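Local coordinates for formiminoglutamase (Trypanosoma cruzi, PDB 4MYK), which probably hydrolyses N-formimino-L-glutamate to L-glutamate and formamide as an arginase-like manganese metalloenzyme, at residues S176-V181 and D200-L205; I32-F37 and F116-G121; D244-S249 and L285-R290. The protein carries 1 engineered substitution. All coordinates share one frame; numbering follows the deposited sequence.

Contact 1 (S176-V181 and D200-L205)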
loop_
_atom_site.group_PDB
_atom_site.type_symbol
_atom_site.label_atom_id
_atom_site.label_comp_id
_atom_site.label_asym_id
_atom_site.label_seq_id
_atom_site.Cartn_x
_atom_site.Cartn_y
_atom_site.Cartn_z
ATOM N N SER A 176 -35.572 1.620 -12.401
ATOM C CA SER A 176 -35.538 3.053 -12.154
ATOM C C SER A 176 -34.139 3.553 -11.822
ATOM O O SER A 176 -33.544 3.151 -10.821
ATOM C CB SER A 176 -36.492 3.436 -11.027
ATOM O OG SER A 176 -36.405 4.828 -10.753
ATOM N N GLY A 177 -33.643 4.459 -12.658
ATOM C CA GLY A 177 -32.323 5.041 -12.504
ATOM C C GLY A 177 -32.089 5.830 -11.230
ATOM O O GLY A 177 -30.951 5.961 -10.801
ATOM N N LYS A 178 -33.146 6.369 -10.629
ATOM C CA LYS A 178 -33.005 7.053 -9.350
ATOM C C LYS A 178 -32.478 6.087 -8.308
ATOM O O LYS A 178 -32.080 6.491 -7.222
ATOM C CB LYS A 178 -34.338 7.612 -8.862
ATOM C CG LYS A 178 -35.094 8.442 -9.864
ATOM C CD LYS A 178 -36.398 8.951 -9.241
ATOM C CE LYS A 178 -37.548 8.921 -10.253
ATOM N NZ LYS A 178 -38.863 9.315 -9.668
ATOM N N ARG A 179 -32.492 4.799 -8.633
ATOM C CA ARG A 179 -32.038 3.777 -7.686
ATOM C C ARG A 179 -30.733 3.111 -8.119
ATOM O O ARG A 179 -30.421 1.997 -7.716
ATOM C CB ARG A 179 -33.149 2.761 -7.419
ATOM C CG ARG A 179 -34.297 3.387 -6.634
ATOM C CD ARG A 179 -35.488 2.468 -6.528
ATOM N NE ARG A 179 -35.172 1.239 -5.813
ATOM C CZ ARG A 179 -36.066 0.295 -5.548
ATOM N NH1 ARG A 179 -37.323 0.452 -5.940
ATOM N NH2 ARG A 179 -35.708 -0.798 -4.892
ATOM N N PHE A 180 -29.969 3.838 -8.928
ATOM C CA PHE A 180 -28.667 3.372 -9.384
ATOM C C PHE A 180 -27.529 4.266 -8.897
ATOM O O PHE A 180 -27.538 5.476 -9.093
ATOM C CB PHE A 180 -28.635 3.227 -10.907
ATOM C CG PHE A 180 -27.287 2.867 -11.446
ATOM C CD1 PHE A 180 -26.704 1.657 -11.133
ATOM C CD2 PHE A 180 -26.604 3.737 -12.271
ATOM C CE1 PHE A 180 -25.455 1.328 -11.629
ATOM C CE2 PHE A 180 -25.356 3.407 -12.770
ATOM C CZ PHE A 180 -24.785 2.203 -12.450
ATOM N N VAL A 181 -26.548 3.653 -8.251
ATOM C CA VAL A 181 -25.396 4.391 -7.756
ATOM C C VAL A 181 -24.083 3.834 -8.319
ATOM O O VAL A 181 -23.842 2.627 -8.300
ATOM C CB VAL A 181 -25.345 4.406 -6.216
ATOM C CG1 VAL A 181 -24.096 5.125 -5.735
ATOM C CG2 VAL A 181 -26.595 5.058 -5.656
ATOM N N ASP A 200 -28.378 11.811 -16.510
ATOM C CA ASP A 200 -29.581 12.022 -17.320
ATOM C C ASP A 200 -30.604 10.903 -17.128
ATOM O O ASP A 200 -31.746 11.004 -17.566
ATOM C CB ASP A 200 -29.235 12.165 -18.801
ATOM C CG ASP A 200 -28.777 13.572 -19.162
ATOM O OD1 ASP A 200 -28.757 14.454 -18.278
ATOM O OD2 ASP A 200 -28.430 13.788 -20.340
ATOM N N HIS A 201 -30.176 9.829 -16.480
ATOM C CA HIS A 201 -31.079 8.759 -16.110
ATOM C C HIS A 201 -31.396 8.860 -14.631
ATOM O O HIS A 201 -32.048 7.985 -14.070
ATOM C CB HIS A 201 -30.466 7.394 -16.436
ATOM C CG HIS A 201 -30.707 6.946 -17.845
ATOM N ND1 HIS A 201 -29.916 7.345 -18.900
ATOM C CD2 HIS A 201 -31.655 6.135 -18.370
ATOM C CE1 HIS A 201 -30.368 6.804 -20.017
ATOM N NE2 HIS A 201 -31.419 6.062 -19.723
ATOM N N GLN A 202 -30.919 9.941 -14.018
ATOM C CA GLN A 202 -31.130 10.235 -12.606
ATOM C C GLN A 202 -30.366 9.303 -11.659
ATOM O O GLN A 202 -30.704 9.181 -10.484
ATOM C CB GLN A 202 -32.614 10.235 -12.272
ATOM C CG GLN A 202 -33.407 11.274 -13.022
ATOM C CD GLN A 202 -34.865 11.228 -12.647
ATOM O OE1 GLN A 202 -35.652 10.502 -13.259
ATOM N NE2 GLN A 202 -35.237 11.989 -11.622
ATOM N N GLY A 203 -29.331 8.660 -12.184
ATOM C CA GLY A 203 -28.419 7.877 -11.376
ATOM C C GLY A 203 -27.434 8.758 -10.633
ATOM O O GLY A 203 -27.267 9.940 -10.953
ATOM N N HIS A 204 -26.770 8.176 -9.638
ATOM C CA HIS A 204 -25.950 8.947 -8.715
ATOM C C HIS A 204 -24.478 8.587 -8.823
ATOM O O HIS A 204 -24.103 7.415 -8.816
ATOM C CB HIS A 204 -26.444 8.751 -7.279
ATOM C CG HIS A 204 -27.930 8.836 -7.146
ATOM N ND1 HIS A 204 -28.571 9.940 -6.631
ATOM C CD2 HIS A 204 -28.906 7.969 -7.504
ATOM C CE1 HIS A 204 -29.876 9.742 -6.659
ATOM N NE2 HIS A 204 -30.106 8.555 -7.189
ATOM N N LEU A 205 -23.646 9.619 -8.921
ATOM C CA LEU A 205 -22.203 9.436 -8.916
ATOM C C LEU A 205 -21.643 9.736 -7.542
ATOM O O LEU A 205 -21.789 10.844 -7.036
ATOM C CB LEU A 205 -21.535 10.341 -9.949
ATOM C CG LEU A 205 -22.106 10.291 -11.367
ATOM C CD1 LEU A 205 -21.178 11.038 -12.323
ATOM C CD2 LEU A 205 -22.299 8.866 -11.826
#
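His204 NE2 donates to Lys178 O over 2.9 Å. The bond is bent, with an N-H...O angle of 145°, and NE2 sits above the plane of the Lys178 carbonyl. CG of His204 is anti to its own carbonyl carbon (chi1 -45°), beside the backbone N; NE2, at the far end of the ring, is the atom that meets Lys178 O. Phe180 O lies at the ring edge, 3.3 Å from His204 CD2. The same oxygen accepts the backbone bond from His204 N at 2.9 Å, so residues 178 and 180 both hold His204. Val181 pairs with His204 in parallel register, and their side chains share one face of the sheet, with Val181 CG2 4.0 Å from His204 CB. Leu226 of helix 216-227 touches both side chains on that face.

Before the strands start, the backbones meet through carbon donors. Gly177 has no CB, and its CA comes within 3.3 Å of His201 O. Lys178 CA likewise approaches Gln202 O. On the outer side the Lys178 and Gln202 side chains run side by side and point the same way; Lys178 CG lies 3.9 Å from both CB and CD of Gln202, a van der Waals contact beside the amide, with no hydrogen bond between the two side chains.

Gln202 has a positive phi of 70° and is the C-prime residue of a Schellman motif that ends helix 192-200, with Gly203 N bonded to Val198 O and Gln202 N to Arg199 O. The chain thereby turns from the helix into strand 204-207, an outermost strand of the sheet within this chain. Strand 180-185, helix 192-200 and strand 204-207 form a beta-alpha-beta unit with parallel strands, part of the arginase/deacetylase alpha/beta fold.

Contact 2 (I32-F37 and F116-G121)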
loop_
_atom_site.group_PDB
_atom_site.type_symbol
_atom_site.label_atom_id
_atom_site.label_comp_id
_atom_site.label_asym_id
_atom_site.label_seq_id
_atom_site.Cartn_x
_atom_site.Cartn_y
_atom_site.Cartn_z
ATOM N N ILE A 32 -26.799 -19.139 1.533
ATOM C CA ILE A 32 -26.024 -18.423 0.537
ATOM C C ILE A 32 -25.533 -19.407 -0.501
ATOM O O ILE A 32 -25.020 -20.482 -0.156
ATOM C CB ILE A 32 -24.807 -17.700 1.178
ATOM C CG1 ILE A 32 -25.279 -16.624 2.167
ATOM C CG2 ILE A 32 -23.877 -17.113 0.096
ATOM C CD1 ILE A 32 -24.229 -16.219 3.187
ATOM N N VAL A 33 -25.693 -19.041 -1.769
ATOM C CA VAL A 33 -25.217 -19.886 -2.861
ATOM C C VAL A 33 -24.166 -19.198 -3.752
ATOM O O VAL A 33 -24.401 -18.115 -4.287
ATOM C CB VAL A 33 -26.401 -20.480 -3.667
ATOM C CG1 VAL A 33 -25.912 -21.213 -4.915
ATOM C CG2 VAL A 33 -27.208 -21.424 -2.768
ATOM N N ILE A 34 -23.002 -19.844 -3.867
ATOM C CA ILE A 34 -21.877 -19.372 -4.675
ATOM C C ILE A 34 -21.926 -19.926 -6.105
ATOM O O ILE A 34 -22.017 -21.135 -6.321
ATOM C CB ILE A 34 -20.517 -19.777 -4.050
ATOM C CG1 ILE A 34 -20.366 -19.207 -2.641
ATOM C CG2 ILE A 34 -19.367 -19.330 -4.928
ATOM C CD1 ILE A 34 -19.255 -19.861 -1.851
ATOM N N ILE A 35 -21.858 -19.021 -7.075
ATOM C CA ILE A 35 -21.926 -19.377 -8.487
ATOM C C ILE A 35 -20.703 -18.802 -9.182
ATOM O O ILE A 35 -20.409 -17.624 -9.041
ATOM C CB ILE A 35 -23.218 -18.800 -9.152
ATOM C CG1 ILE A 35 -24.474 -19.384 -8.488
ATOM C CG2 ILE A 35 -23.226 -19.063 -10.655
ATOM C CD1 ILE A 35 -25.714 -18.492 -8.584
ATOM N N GLY A 36 -19.986 -19.631 -9.924
ATOM C CA GLY A 36 -18.801 -19.166 -10.617
ATOM C C GLY A 36 -19.103 -18.755 -12.039
ATOM O O GLY A 36 -19.890 -19.404 -12.728
ATOM N N PHE A 37 -18.480 -17.664 -12.478
ATOM C CA PHE A 37 -18.574 -17.235 -13.869
ATOM C C PHE A 37 -17.182 -16.998 -14.478
ATOM O O PHE A 37 -16.707 -15.853 -14.560
ATOM C CB PHE A 37 -19.480 -16.004 -14.012
ATOM C CG PHE A 37 -20.004 -15.796 -15.412
ATOM C CD1 PHE A 37 -20.830 -16.742 -16.007
ATOM C CD2 PHE A 37 -19.674 -14.660 -16.128
ATOM C CE1 PHE A 37 -21.304 -16.562 -17.285
ATOM C CE2 PHE A 37 -20.147 -14.468 -17.404
ATOM C CZ PHE A 37 -20.963 -15.420 -17.985
ATOM N N PHE A 116 -24.359 -15.373 -4.539
ATOM C CA PHE A 116 -23.097 -14.642 -4.673
ATOM C C PHE A 116 -22.364 -15.163 -5.901
ATOM O O PHE A 116 -22.060 -16.363 -5.995
ATOM C CB PHE A 116 -22.224 -14.799 -3.422
ATOM C CG PHE A 116 -20.807 -14.301 -3.599
ATOM C CD1 PHE A 116 -20.482 -12.981 -3.339
ATOM C CD2 PHE A 116 -19.795 -15.164 -4.017
ATOM C CE1 PHE A 116 -19.174 -12.526 -3.499
ATOM C CE2 PHE A 116 -18.488 -14.715 -4.172
ATOM C CZ PHE A 116 -18.182 -13.395 -3.913
ATOM N N VAL A 117 -22.093 -14.273 -6.849
ATOM C CA VAL A 117 -21.496 -14.684 -8.114
ATOM C C VAL A 117 -20.048 -14.235 -8.188
ATOM O O VAL A 117 -19.753 -13.041 -8.135
ATOM C CB VAL A 117 -22.276 -14.122 -9.322
ATOM C CG1 VAL A 117 -21.712 -14.682 -10.638
ATOM C CG2 VAL A 117 -23.771 -14.434 -9.193
ATOM N N ILE A 118 -19.139 -15.195 -8.295
ATOM C CA ILE A 118 -17.724 -14.870 -8.405
ATOM C C ILE A 118 -17.278 -14.956 -9.861
ATOM O O ILE A 118 -17.489 -15.971 -10.520
ATOM C CB ILE A 118 -16.840 -15.768 -7.501
ATOM C CG1 ILE A 118 -15.363 -15.424 -7.689
ATOM C CG2 ILE A 118 -17.103 -17.252 -7.752
ATOM C CD1 ILE A 118 -15.043 -13.998 -7.344
ATOM N N GLY A 119 -16.683 -13.870 -10.354
ATOM C CA GLY A 119 -16.205 -13.796 -11.722
ATOM C C GLY A 119 -14.683 -13.819 -11.827
ATOM O O GLY A 119 -13.976 -13.900 -10.811
ATOM N N GLY A 120 -14.177 -13.698 -13.053
ATOM C CA GLY A 120 -14.998 -13.365 -14.207
ATOM C C GLY A 120 -14.990 -11.855 -14.389
ATOM O O GLY A 120 -14.747 -11.127 -13.436
ATOM N N GLY A 121 -15.246 -11.374 -15.603
ATOM C CA GLY A 121 -15.286 -9.939 -15.866
ATOM C C GLY A 121 -16.615 -9.235 -15.604
ATOM O O GLY A 121 -17.642 -9.875 -15.409
#
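Two neighbouring parallel strands of the arginase-fold sheet meet here, Ile34 to Gly36 of strand 32-37 pairing with Phe116 to Ile118 of strand 114-119. The axes of the short segments come within 4.6 Å of each other, their N-to-C directions 25° apart. Four backbone bonds fix the register: Phe116 N to Val33 O, Ile35 N to Phe116 O, Ile118 N to Ile35 O, and Phe37 N to Ile118 O. The first measures 2.8 Å and is almost straight, with an N-H...O angle of 175°. CA donors fill in between them, as where Ile34 CA lies 3.3 Å from Phe116 O.

Side chains alternate between the two faces. On the face of Ile34, Phe116 and Ile118, the Ile34 CG2 methyl lies at the edge of the Phe116 ring, near its plane, and 4.2 Å from Ile118 CG2. In Ile118, CG1 is anti to the backbone N (chi1 178°), which leaves CG2 between the N and the carbonyl carbon and 3.6 Å from Ile35 O. Phe299 and Met277 add to the packing round the Phe116 ring. On the other face Ile35, Val117 and Phe37 pack against helix 94-110, with Lys104, Val105 and Leu101 among their partners. There Val117 CG1 lies 3.6 Å from Ile35 O and also meets Phe37 CB.

After Ile118 come three glycines. The peptide joining Gly119 to Gly120 is cis, and Gly120, without a CB, brings its CA within 3.0 Å of Phe37 O. Gly121 then leads on to Asn122, a manganese ligand. With strand 83-88 flanking one side and strand 274-280 the other, the pair belongs to the interior of the parallel sheet, whose C-terminal strand ends lead to the metal centre in the arginase fold.

Contact 3 (D244-S249 and L285-R290); sequences DMPGVS and LVEEYR
Pro246, Gly247 and Val248 meet Val286, Glu287 and Arg290 where two loops of the arginase fold come together, those following strands 231-236 and 274-280. Gly247 is the centre of an inverse gamma turn, closed by a weak bond from Val248 N to Pro246 O.

The direct contacts are van der Waals. Val286 sets its two methyls against carbonyl oxygens of the turn, CG1 3.2 Å from Pro246 O and CG2 3.3 Å from Val248 O. Glu287 CB rests 3.6 Å from Gly247 CA. Arg290 crosses Pro246 at about a right angle, with Arg290 NH1 3.4 Å from Pro246 CG.

The hydrogen bonds run within segment 285-290 and to residues around it. Glu287 OE2 caps the start of helix 290-306, accepting from Tyr289 N above the carboxylate plane and from Arg290 N on its syn lone pair at 2.8 Å; OE1 is bonded to Ser291 OG, which also bonds Gly247 N. Arg290 NH2 donates to Ser243 O, and its NE bonds Ser242 OG of the second subunit, which places this edge at the subunit interface. Val248, its CB directed away from segment 285-290, packs on Asp238, a manganese ligand.

One water bridges the loops, donating to Gly247 O at 3.0 Å and to Glu287 O at 2.8 Å.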
loop_
_atom_site.group_PDB
_atom_site.type_symbol
_atom_site.label_atom_id
_atom_site.label_comp_id
_atom_site.label_asym_id
_atom_site.label_seq_id
_atom_site.Cartn_x
_atom_site.Cartn_y
_atom_site.Cartn_z
ATOM N N ASP A 244 -3.090 -2.764 -2.468
ATOM C CA ASP A 244 -3.789 -3.846 -1.753
ATOM C C ASP A 244 -4.312 -4.938 -2.690
ATOM O O ASP A 244 -4.372 -6.116 -2.326
ATOM C CB ASP A 244 -4.993 -3.298 -0.983
ATOM C CG ASP A 244 -4.601 -2.596 0.272
ATOM O OD1 ASP A 244 -3.519 -2.904 0.801
ATOM O OD2 ASP A 244 -5.377 -1.738 0.729
ATOM N N MET A 245 -4.716 -4.533 -3.890
ATOM C CA MET A 245 -5.432 -5.417 -4.788
ATOM C C MET A 245 -4.835 -5.340 -6.193
ATOM O O MET A 245 -5.448 -4.783 -7.097
ATOM C CB MET A 245 -6.911 -5.021 -4.796
ATOM C CG MET A 245 -7.865 -6.055 -5.373
ATOM S SD MET A 245 -7.738 -7.621 -4.505
ATOM C CE MET A 245 -9.449 -8.151 -4.512
ATOM N N PRO A 246 -3.618 -5.882 -6.373
ATOM C CA PRO A 246 -2.952 -5.805 -7.686
ATOM C C PRO A 246 -3.480 -6.800 -8.741
ATOM O O PRO A 246 -3.300 -6.567 -9.939
ATOM C CB PRO A 246 -1.481 -6.086 -7.360
ATOM C CG PRO A 246 -1.510 -6.854 -6.094
ATOM C CD PRO A 246 -2.709 -6.353 -5.314
ATOM N N GLY A 247 -4.135 -7.874 -8.309
ATOM C CA GLY A 247 -4.512 -8.944 -9.221
ATOM C C GLY A 247 -5.872 -8.762 -9.866
ATOM O O GLY A 247 -6.818 -9.501 -9.564
ATOM N N VAL A 248 -5.970 -7.767 -10.747
ATOM C CA VAL A 248 -7.216 -7.435 -11.425
ATOM C C VAL A 248 -6.827 -7.066 -12.840
ATOM O O VAL A 248 -5.650 -6.890 -13.119
ATOM C CB VAL A 248 -7.982 -6.253 -10.747
ATOM C CG1 VAL A 248 -8.282 -6.560 -9.284
ATOM C CG2 VAL A 248 -7.209 -4.959 -10.867
ATOM N N SER A 249 -7.797 -6.976 -13.741
ATOM C CA SER A 249 -7.488 -6.760 -15.155
ATOM C C SER A 249 -7.085 -5.305 -15.393
ATOM O O SER A 249 -6.215 -5.015 -16.211
ATOM C CB SER A 249 -8.682 -7.149 -16.044
ATOM O OG SER A 249 -9.252 -8.392 -15.635
ATOM N N LEU A 285 -3.786 -14.092 -13.222
ATOM C CA LEU A 285 -2.659 -13.963 -14.150
ATOM C C LEU A 285 -1.930 -12.657 -13.892
ATOM O O LEU A 285 -0.734 -12.556 -14.145
ATOM C CB LEU A 285 -3.110 -13.987 -15.605
ATOM C CG LEU A 285 -4.115 -15.062 -16.009
ATOM C CD1 LEU A 285 -4.119 -15.222 -17.527
ATOM C CD2 LEU A 285 -3.778 -16.359 -15.305
ATOM N N VAL A 286 -2.648 -11.648 -13.403
ATOM C CA VAL A 286 -1.991 -10.395 -13.043
ATOM C C VAL A 286 -1.271 -10.500 -11.694
ATOM O O VAL A 286 -0.114 -10.098 -11.582
ATOM C CB VAL A 286 -2.938 -9.191 -13.059
ATOM C CG1 VAL A 286 -2.205 -7.961 -12.549
ATOM C CG2 VAL A 286 -3.456 -8.959 -14.459
ATOM N N GLU A 287 -1.956 -11.033 -10.686
ATOM C CA GLU A 287 -1.330 -11.386 -9.418
ATOM C C GLU A 287 -2.162 -12.499 -8.787
ATOM O O GLU A 287 -3.387 -12.427 -8.788
ATOM C CB GLU A 287 -1.226 -10.170 -8.492
ATOM C CG GLU A 287 -0.309 -10.376 -7.295
ATOM C CD GLU A 287 -0.996 -11.084 -6.145
ATOM O OE1 GLU A 287 -2.210 -10.877 -5.968
ATOM O OE2 GLU A 287 -0.322 -11.826 -5.403
ATOM N N GLU A 288 -1.508 -13.531 -8.259
ATOM C CA GLU A 288 -2.214 -14.776 -7.968
ATOM C C GLU A 288 -2.346 -15.184 -6.496
ATOM O O GLU A 288 -3.084 -16.113 -6.187
ATOM C CB GLU A 288 -1.568 -15.924 -8.730
ATOM C CG GLU A 288 -0.129 -16.168 -8.332
ATOM C CD GLU A 288 0.277 -17.616 -8.486
ATOM O OE1 GLU A 288 1.273 -18.011 -7.842
ATOM O OE2 GLU A 288 -0.400 -18.365 -9.232
ATOM N N TYR A 289 -1.640 -14.522 -5.587
ATOM C CA TYR A 289 -1.722 -14.926 -4.173
ATOM C C TYR A 289 -2.436 -13.912 -3.252
ATOM O O TYR A 289 -3.394 -14.259 -2.558
ATOM C CB TYR A 289 -0.340 -15.295 -3.613
ATOM C CG TYR A 289 -0.437 -16.106 -2.339
ATOM C CD1 TYR A 289 -0.570 -17.488 -2.388
ATOM C CD2 TYR A 289 -0.433 -15.492 -1.084
ATOM C CE1 TYR A 289 -0.677 -18.244 -1.227
ATOM C CE2 TYR A 289 -0.538 -16.242 0.086
ATOM C CZ TYR A 289 -0.659 -17.619 0.004
ATOM O OH TYR A 289 -0.765 -18.382 1.149
ATOM N N ARG A 290 -1.971 -12.665 -3.270
ATOM C CA ARG A 290 -2.458 -11.633 -2.364
ATOM C C ARG A 290 -3.883 -11.208 -2.684
ATOM O O ARG A 290 -4.701 -10.936 -1.784
ATOM C CB ARG A 290 -1.544 -10.411 -2.433
ATOM C CG ARG A 290 -0.125 -10.636 -1.916
ATOM C CD ARG A 290 0.739 -9.379 -2.068
ATOM N NE ARG A 290 0.221 -8.224 -1.332
ATOM C CZ ARG A 290 -0.002 -7.015 -1.861
ATOM N NH1 ARG A 290 0.244 -6.771 -3.142
ATOM N NH2 ARG A 290 -0.474 -6.036 -1.103
HETATM O O HOH W 1 -2.160 -5.170 1.674
HETATM O O HOH W 2 -6.208 -12.260 -8.466
#

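From the N terminus, 78 residues separate strand 32-37 from 116-121, which closes contact 2. Contact 1 follows, closing a much shorter loop of 18 residues between 176-181 and 200-205. Contact 3 comes last, with 35 residues between 244-249 and 285-290. The three loops are in series, so none encloses or crosses another. Contacts 1 and 2 belong to the same parallel sheet but lie on opposite sides of the chain's centre, their centres about 25 Å apart. Contact 3 instead joins loops beyond two other strands of that sheet; its nearest atoms are about 6 Å from contact 2 and about 18 Å from contact 1.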